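Local coordinates for Pap fimbrial major pilin protein (Escherichia coli, PDB 2UY6) that polymerizes into the thick, right-handed helical rod of the P pilus, the filament with which the bacterium colonizes the epithelium of specific host organs, at residues S90-T95 / K139-G144. The protein carries 2 engineered substitutions. Sequence-based numbering, arbitrary orientation.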
loop_
_atom_site.group_PDB
_atom_site.type_symbol
_atom_site.label_atom_id
_atom_site.label_comp_id
_atom_site.label_asym_id
_atom_site.label_seq_id
_atom_site.Cartn_x
_atom_site.Cartn_y
_atom_site.Cartn_z
ATOM N N SER B 90 -12.453 30.254 2.132
ATOM C CA SER B 90 -11.785 28.974 1.945
ATOM C C SER B 90 -12.625 27.942 1.207
ATOM O O SER B 90 -12.104 26.931 0.746
ATOM C CB SER B 90 -11.362 28.415 3.302
ATOM O OG SER B 90 -12.495 28.188 4.120
ATOM N N ASP B 91 -13.923 28.190 1.092
ATOM C CA ASP B 91 -14.788 27.250 0.396
ATOM C C ASP B 91 -14.978 27.663 -1.054
ATOM O O ASP B 91 -15.777 27.073 -1.777
ATOM C CB ASP B 91 -16.141 27.145 1.104
ATOM C CG ASP B 91 -16.990 28.393 0.948
ATOM O OD1 ASP B 91 -16.434 29.512 0.954
ATOM O OD2 ASP B 91 -18.225 28.243 0.838
ATOM N N GLU B 92 -14.243 28.687 -1.477
ATOM C CA GLU B 92 -14.326 29.145 -2.856
ATOM C C GLU B 92 -12.975 28.963 -3.524
ATOM O O GLU B 92 -12.020 29.664 -3.208
ATOM C CB GLU B 92 -14.736 30.618 -2.937
ATOM C CG GLU B 92 -16.093 30.946 -2.320
ATOM C CD GLU B 92 -16.647 32.291 -2.788
ATOM O OE1 GLU B 92 -15.856 33.238 -2.989
ATOM O OE2 GLU B 92 -17.881 32.403 -2.950
ATOM N N LEU B 93 -12.903 28.012 -4.442
ATOM C CA LEU B 93 -11.672 27.733 -5.162
ATOM C C LEU B 93 -11.459 28.758 -6.281
ATOM O O LEU B 93 -12.158 28.728 -7.298
ATOM C CB LEU B 93 -11.729 26.321 -5.755
ATOM C CG LEU B 93 -10.502 25.905 -6.563
ATOM C CD1 LEU B 93 -9.307 25.794 -5.631
ATOM C CD2 LEU B 93 -10.768 24.594 -7.265
ATOM N N ASP B 94 -10.495 29.659 -6.091
ATOM C CA ASP B 94 -10.205 30.685 -7.085
ATOM C C ASP B 94 -9.827 30.031 -8.417
ATOM O O ASP B 94 -9.261 28.935 -8.436
ATOM C CB ASP B 94 -9.072 31.590 -6.597
ATOM C CG ASP B 94 -9.172 33.011 -7.155
ATOM O OD1 ASP B 94 -9.387 33.161 -8.377
ATOM O OD2 ASP B 94 -9.030 33.975 -6.371
ATOM N N THR B 95 -10.133 30.704 -9.525
ATOM C CA THR B 95 -9.848 30.169 -10.854
ATOM C C THR B 95 -8.848 30.959 -11.683
ATOM O O THR B 95 -8.444 32.060 -11.318
ATOM C CB THR B 95 -11.125 30.076 -11.686
ATOM O OG1 THR B 95 -11.774 31.353 -11.686
ATOM C CG2 THR B 95 -12.059 29.016 -11.123
ATOM N N LYS B 139 -19.829 33.727 -9.420
ATOM C CA LYS B 139 -19.055 34.950 -9.300
ATOM C C LYS B 139 -18.332 34.876 -7.968
ATOM O O LYS B 139 -18.884 34.396 -6.981
ATOM C CB LYS B 139 -19.969 36.177 -9.336
ATOM C CG LYS B 139 -19.206 37.498 -9.326
ATOM C CD LYS B 139 -20.120 38.698 -9.534
ATOM C CE LYS B 139 -21.085 38.877 -8.378
ATOM N NZ LYS B 139 -21.971 40.061 -8.590
ATOM N N SER B 140 -17.086 35.334 -7.958
ATOM C CA SER B 140 -16.257 35.330 -6.763
ATOM C C SER B 140 -16.878 36.181 -5.672
ATOM O O SER B 140 -17.596 37.130 -5.963
ATOM C CB SER B 140 -14.874 35.878 -7.098
ATOM O OG SER B 140 -14.151 36.155 -5.919
ATOM N N SER B 141 -16.607 35.840 -4.417
ATOM C CA SER B 141 -17.136 36.615 -3.298
ATOM C C SER B 141 -16.178 37.763 -2.961
ATOM O O SER B 141 -16.361 38.473 -1.965
ATOM C CB SER B 141 -17.337 35.727 -2.064
ATOM O OG SER B 141 -18.470 34.888 -2.213
ATOM N N ALA B 142 -15.153 37.935 -3.791
ATOM C CA ALA B 142 -14.186 39.007 -3.584
ATOM C C ALA B 142 -14.893 40.350 -3.765
ATOM O O ALA B 142 -15.653 40.546 -4.719
ATOM C CB ALA B 142 -13.038 38.879 -4.576
ATOM N N VAL B 143 -14.650 41.268 -2.837
ATOM C CA VAL B 143 -15.267 42.583 -2.903
ATOM C C VAL B 143 -15.035 43.191 -4.280
ATOM O O VAL B 143 -13.919 43.147 -4.810
ATOM C CB VAL B 143 -14.678 43.527 -1.835
ATOM C CG1 VAL B 143 -14.996 43.000 -0.441
ATOM C CG2 VAL B 143 -13.169 43.645 -2.022
ATOM N N GLY B 144 -16.100 43.737 -4.862
ATOM C CA GLY B 144 -15.995 44.367 -6.166
ATOM C C GLY B 144 -15.570 43.443 -7.288
ATOM O O GLY B 144 -14.862 43.851 -8.213
#
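Glu-92 reaches across to Ser-141 and grips it with both carboxylate oxygens. OE1 of Glu-92 takes the backbone N of Ser-141 at 3.1 Å. That N-H arrives on the syn lone pair, and the bond is bent, with an angle of 143° at the hydrogen. OE2 of Glu-92 receives the hydroxyl OG of Ser-141 at 2.7 Å. The hydroxyl also comes from the syn side but stands 34° out of the carboxylate plane. The serine therefore sits in the fork of the carboxylate and binds it through main chain and side chain together. With chi1 at -74°, OG of Ser-141 lies beside its own backbone N, which lets both donors face the same acid. The side chain of Glu-92 leaves with CG anti to the carbonyl carbon and stays extended beyond CG, which carries the carboxylate across to the loop. Two bonds fix the rotation of the acid group. OE2 of Glu-92 also forms a salt bridge with NZ of Lys-138, which probably stabilises the negative charge of this buried residue. Val-86 of strand 77-86 touches the side chains of Glu-92 and Ser-140. On the loop side, Ser-140 OG accepts from the N of Ala-142 at 2.9 Å. The contact joins this ST turn, in the loop after strand 130-139, to the corner that leads into strand 93-94 in the incomplete immunoglobulin-like fold of chaperone-usher pilins.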